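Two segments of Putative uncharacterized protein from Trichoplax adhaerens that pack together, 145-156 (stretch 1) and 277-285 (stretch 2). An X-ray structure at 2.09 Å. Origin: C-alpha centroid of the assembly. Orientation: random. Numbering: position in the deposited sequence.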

# COMPACT_ATOMS: atom_id res chain seq x y z
N ALA A 145 -9.42 -8.82 7.04
CA ALA A 145 -8.91 -7.71 6.23
C ALA A 145 -7.76 -8.17 5.34
O ALA A 145 -7.67 -7.75 4.17
N PHE A 146 -6.88 -9.03 5.85
CA PHE A 146 -5.75 -9.48 5.06
C PHE A 146 -6.18 -10.44 3.95
O PHE A 146 -5.58 -10.44 2.86
N GLN A 147 -7.20 -11.26 4.20
CA GLN A 147 -7.75 -12.09 3.13
C GLN A 147 -8.28 -11.22 1.99
O GLN A 147 -8.02 -11.50 0.81
N THR A 148 -9.01 -10.16 2.33
CA THR A 148 -9.47 -9.22 1.30
C THR A 148 -8.29 -8.57 0.59
O THR A 148 -8.32 -8.40 -0.64
N LEU A 149 -7.24 -8.23 1.33
CA LEU A 149 -6.07 -7.61 0.71
C LEU A 149 -5.41 -8.55 -0.29
O LEU A 149 -5.11 -8.15 -1.42
N THR A 150 -5.18 -9.80 0.10
CA THR A 150 -4.49 -10.73 -0.80
C THR A 150 -5.38 -11.16 -1.96
O THR A 150 -4.87 -11.49 -3.04
N LYS A 151 -6.70 -11.18 -1.76
CA LYS A 151 -7.60 -11.50 -2.86
C LYS A 151 -7.53 -10.43 -3.95
O LYS A 151 -7.59 -10.75 -5.15
N ASN A 152 -7.38 -9.16 -3.56
CA ASN A 152 -7.21 -8.11 -4.55
C ASN A 152 -5.87 -8.24 -5.27
O ASN A 152 -5.79 -8.03 -6.48
N LEU A 153 -4.81 -8.60 -4.54
CA LEU A 153 -3.51 -8.79 -5.18
C LEU A 153 -3.53 -9.95 -6.17
O LEU A 153 -2.86 -9.89 -7.21
N LYS A 154 -4.30 -11.00 -5.88
CA LYS A 154 -4.36 -12.14 -6.78
C LYS A 154 -5.17 -11.83 -8.04
O LYS A 154 -4.85 -12.34 -9.12
N LEU A 155 -6.19 -10.98 -7.93
CA LEU A 155 -7.18 -10.84 -8.99
C LEU A 155 -7.16 -9.48 -9.69
O LEU A 155 -7.83 -9.33 -10.71
N SER A 156 -6.41 -8.50 -9.18
CA SER A 156 -6.42 -7.18 -9.78
C SER A 156 -5.81 -7.21 -11.18
O SER A 156 -4.87 -7.95 -11.45
N MSE A 277 5.67 -7.99 -5.16
CA MSE A 277 4.53 -8.66 -4.53
C MSE A 277 3.41 -8.89 -5.53
O MSE A 277 2.83 -9.98 -5.60
N ARG A 278 3.11 -7.85 -6.30
CA ARG A 278 2.07 -7.94 -7.31
C ARG A 278 2.38 -9.03 -8.33
O ARG A 278 1.49 -9.79 -8.73
N TYR A 279 3.64 -9.13 -8.76
CA TYR A 279 4.03 -10.18 -9.70
C TYR A 279 3.90 -11.56 -9.07
O TYR A 279 3.41 -12.49 -9.71
N LEU A 280 4.33 -11.70 -7.81
CA LEU A 280 4.27 -13.00 -7.15
C LEU A 280 2.83 -13.44 -6.90
O LEU A 280 2.50 -14.62 -7.03
N TYR A 281 1.96 -12.50 -6.53
CA TYR A 281 0.60 -12.86 -6.12
C TYR A 281 -0.34 -13.05 -7.30
O TYR A 281 -1.28 -13.85 -7.21
N SER A 282 -0.13 -12.32 -8.40
CA SER A 282 -1.12 -12.25 -9.46
C SER A 282 -1.43 -13.62 -10.04
O SER A 282 -0.54 -14.36 -10.46
N GLN A 283 -2.72 -13.97 -10.05
CA GLN A 283 -3.20 -15.14 -10.77
C GLN A 283 -3.77 -14.78 -12.14
O GLN A 283 -4.28 -15.66 -12.84
N ARG A 284 -3.70 -13.51 -12.53
CA ARG A 284 -3.99 -13.11 -13.90
C ARG A 284 -2.84 -13.42 -14.84
O ARG A 284 -3.05 -13.49 -16.06
N LEU A 285 -1.63 -13.59 -14.31
CA LEU A 285 -0.45 -13.98 -15.08
C LEU A 285 -0.28 -15.49 -14.90
O LEU A 285 0.21 -15.94 -13.86

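Two helices that cross nearly at right angles meet at their C-terminal ends, where a small apolar patch gives way to a polar cluster in which arginines, a backbone amide and waters satisfy the carbonyls at and just beyond the end of the first helix. The axes approach to 8.5 Å at an angle of 81°, and the nearest CA atoms, those of Lys-154 and Ser-282, lie 4.2 Å apart.

The apolar part rests on two residues that both point toward the other stretch. Leu-153, in the m,t rotamer, sets its CB 3.9 Å from CB of Tyr-281 and lays CD1 over one face of the tyrosine ring. Tyr-281 has chi1 at -95°, between the usual wells, and its ring runs back along the first helix: Lys-154 CG sits at its edge, 4.0 Å from Tyr-281 CD1, and Thr-150 CG2 lies 4.0 Å from Tyr-281 OH. That hydroxyl, which also grazes the Phe-146 ring, is hydrogen-bonded elsewhere in the structure.

Close backbone packing supports this patch. Lys-154 CA makes a CA-H...O contact of 3.5 Å with Tyr-281 O, and Gln-283 N donates a well-aligned hydrogen bond of 2.8 Å to Lys-154 O. The Lys-154 side chain, m at chi1 and extended beyond, runs beside Gln-283, with Lys-154 CD 3.5 Å from Gln-283 NE2. Water 2 then joins their ends, accepting from Lys-154 NZ at 2.6 Å and Gln-283 NE2 at 2.8 Å.

The next two carbonyls are met by arginines. Arg-284, pointing toward the helix with chi1 and chi2 both m, donates from NE to Leu-155 O at 2.8 Å, with a weak second bond from NH2 to the same oxygen at 3.2 Å; Leu-155 CD2 covers one face of its guanidinium. Arg-278 starts sideways, but its t,p,t side chain reaches Ser-156, where NH2 gives a weak hydrogen bond of 2.9 Å to Ser-156 O. Ser-156 OG lies over one face of this guanidinium.

Water 1 fills the space between Arg-278 and the helix end, accepting from Arg-278 NE at 3.0 Å and donating to Leu-153 O at 2.9 Å and to Ser-156 O at a short 2.4 Å. Water 3 bridges Ser-156 O and Ser-282 OG, 2.8 Å from each. The rule to read here is economical: a leucine-tyrosine pair anchors the apolar contact, while the carbonyls of Leu-153 through Ser-156 all find donors across the junction, directly or through water.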

# COMPACT_ATOMS: atom_id res chain seq x y z
CB ALA A 145 -8.46 -6.56 7.13
CB PHE A 146 -4.70 -10.14 5.95
CG PHE A 146 -3.43 -10.50 5.23
CD1 PHE A 146 -2.58 -9.50 4.76
CD2 PHE A 146 -3.09 -11.82 5.00
CE1 PHE A 146 -1.42 -9.82 4.10
CE2 PHE A 146 -1.92 -12.15 4.34
CZ PHE A 146 -1.08 -11.14 3.89
CB GLN A 147 -8.85 -12.99 3.68
CG GLN A 147 -8.36 -14.03 4.67
CD GLN A 147 -7.38 -15.01 4.04
OE1 GLN A 147 -7.52 -15.37 2.87
NE2 GLN A 147 -6.39 -15.43 4.81
CB THR A 148 -10.38 -8.16 1.93
OG1 THR A 148 -11.57 -8.78 2.42
CG2 THR A 148 -10.74 -7.09 0.91
CB LEU A 149 -5.08 -7.17 1.79
CG LEU A 149 -3.86 -6.31 1.40
CD1 LEU A 149 -3.37 -5.51 2.60
CD2 LEU A 149 -2.72 -7.14 0.83
CB THR A 150 -4.00 -11.96 -0.04
OG1 THR A 150 -5.10 -12.60 0.61
CG2 THR A 150 -2.96 -11.57 0.98
CB LYS A 151 -9.04 -11.65 -2.35
CG LYS A 151 -10.06 -12.04 -3.41
CD LYS A 151 -11.44 -12.20 -2.80
CE LYS A 151 -12.51 -12.45 -3.85
NZ LYS A 151 -12.30 -13.73 -4.58
CB ASN A 152 -7.33 -6.73 -3.90
CG ASN A 152 -7.04 -5.60 -4.88
OD1 ASN A 152 -7.83 -5.34 -5.79
ND2 ASN A 152 -5.91 -4.93 -4.70
CB LEU A 153 -2.43 -9.01 -4.12
CG LEU A 153 -2.05 -7.81 -3.26
CD1 LEU A 153 -0.89 -8.16 -2.33
CD2 LEU A 153 -1.69 -6.62 -4.14
CB LYS A 154 -4.97 -13.35 -6.07
CG LYS A 154 -4.14 -13.91 -4.93
CD LYS A 154 -4.91 -14.99 -4.17
CE LYS A 154 -4.11 -15.49 -2.98
NZ LYS A 154 -4.84 -16.56 -2.25
CB LEU A 155 -8.59 -11.09 -8.44
CG LEU A 155 -8.84 -12.48 -7.87
CD1 LEU A 155 -10.24 -12.59 -7.28
CD2 LEU A 155 -8.62 -13.54 -8.93
CB SER A 156 -5.64 -6.19 -8.91
OG SER A 156 -5.54 -4.93 -9.54
CB MSE A 277 4.01 -7.84 -3.35
CG MSE A 277 4.98 -7.78 -2.20
SE MSE A 277 5.34 -9.54 -1.46
CE MSE A 277 3.70 -9.72 -0.43
CB ARG A 278 1.91 -6.59 -8.00
CG ARG A 278 0.85 -6.57 -9.07
CD ARG A 278 -0.54 -6.73 -8.49
NE ARG A 278 -1.53 -6.77 -9.56
CZ ARG A 278 -2.01 -5.69 -10.16
NH1 ARG A 278 -1.62 -4.49 -9.77
NH2 ARG A 278 -2.90 -5.82 -11.14
CB TYR A 279 5.46 -9.93 -10.18
CG TYR A 279 5.99 -10.98 -11.14
CD1 TYR A 279 5.55 -11.04 -12.46
CD2 TYR A 279 6.94 -11.91 -10.73
CE1 TYR A 279 6.04 -11.99 -13.34
CE2 TYR A 279 7.44 -12.86 -11.60
CZ TYR A 279 6.98 -12.90 -12.90
OH TYR A 279 7.47 -13.85 -13.77
CB LEU A 280 5.04 -12.96 -5.84
CG LEU A 280 6.55 -12.81 -5.96
CD1 LEU A 280 7.21 -12.86 -4.60
CD2 LEU A 280 7.11 -13.89 -6.87
CB TYR A 281 0.03 -11.79 -5.19
CG TYR A 281 0.20 -12.11 -3.72
CD1 TYR A 281 -0.69 -12.93 -3.06
CD2 TYR A 281 1.26 -11.58 -3.00
CE1 TYR A 281 -0.54 -13.22 -1.72
CE2 TYR A 281 1.42 -11.87 -1.66
CZ TYR A 281 0.52 -12.68 -1.03
OH TYR A 281 0.68 -12.97 0.31
CB SER A 282 -0.65 -11.32 -10.57
OG SER A 282 -1.61 -11.24 -11.61
CB GLN A 283 -4.24 -15.88 -9.93
CG GLN A 283 -3.66 -16.48 -8.65
CD GLN A 283 -4.70 -17.14 -7.77
OE1 GLN A 283 -5.84 -17.34 -8.18
NE2 GLN A 283 -4.31 -17.47 -6.55
CB ARG A 284 -4.31 -11.61 -13.97
CG ARG A 284 -5.44 -11.16 -13.04
CD ARG A 284 -6.71 -11.94 -13.31
NE ARG A 284 -7.85 -11.37 -12.60
CZ ARG A 284 -9.05 -11.93 -12.53
NH1 ARG A 284 -9.28 -13.09 -13.14
NH2 ARG A 284 -10.03 -11.33 -11.86
CB LEU A 285 0.78 -13.22 -14.62
CG LEU A 285 0.66 -11.71 -14.42
CD1 LEU A 285 1.88 -11.17 -13.68
CD2 LEU A 285 0.49 -11.00 -15.75
O HOH W 1 -3.30 -9.15 -10.03
O HOH W 2 -5.32 -18.34 -4.12
O HOH W 3 -2.65 -8.97 -12.88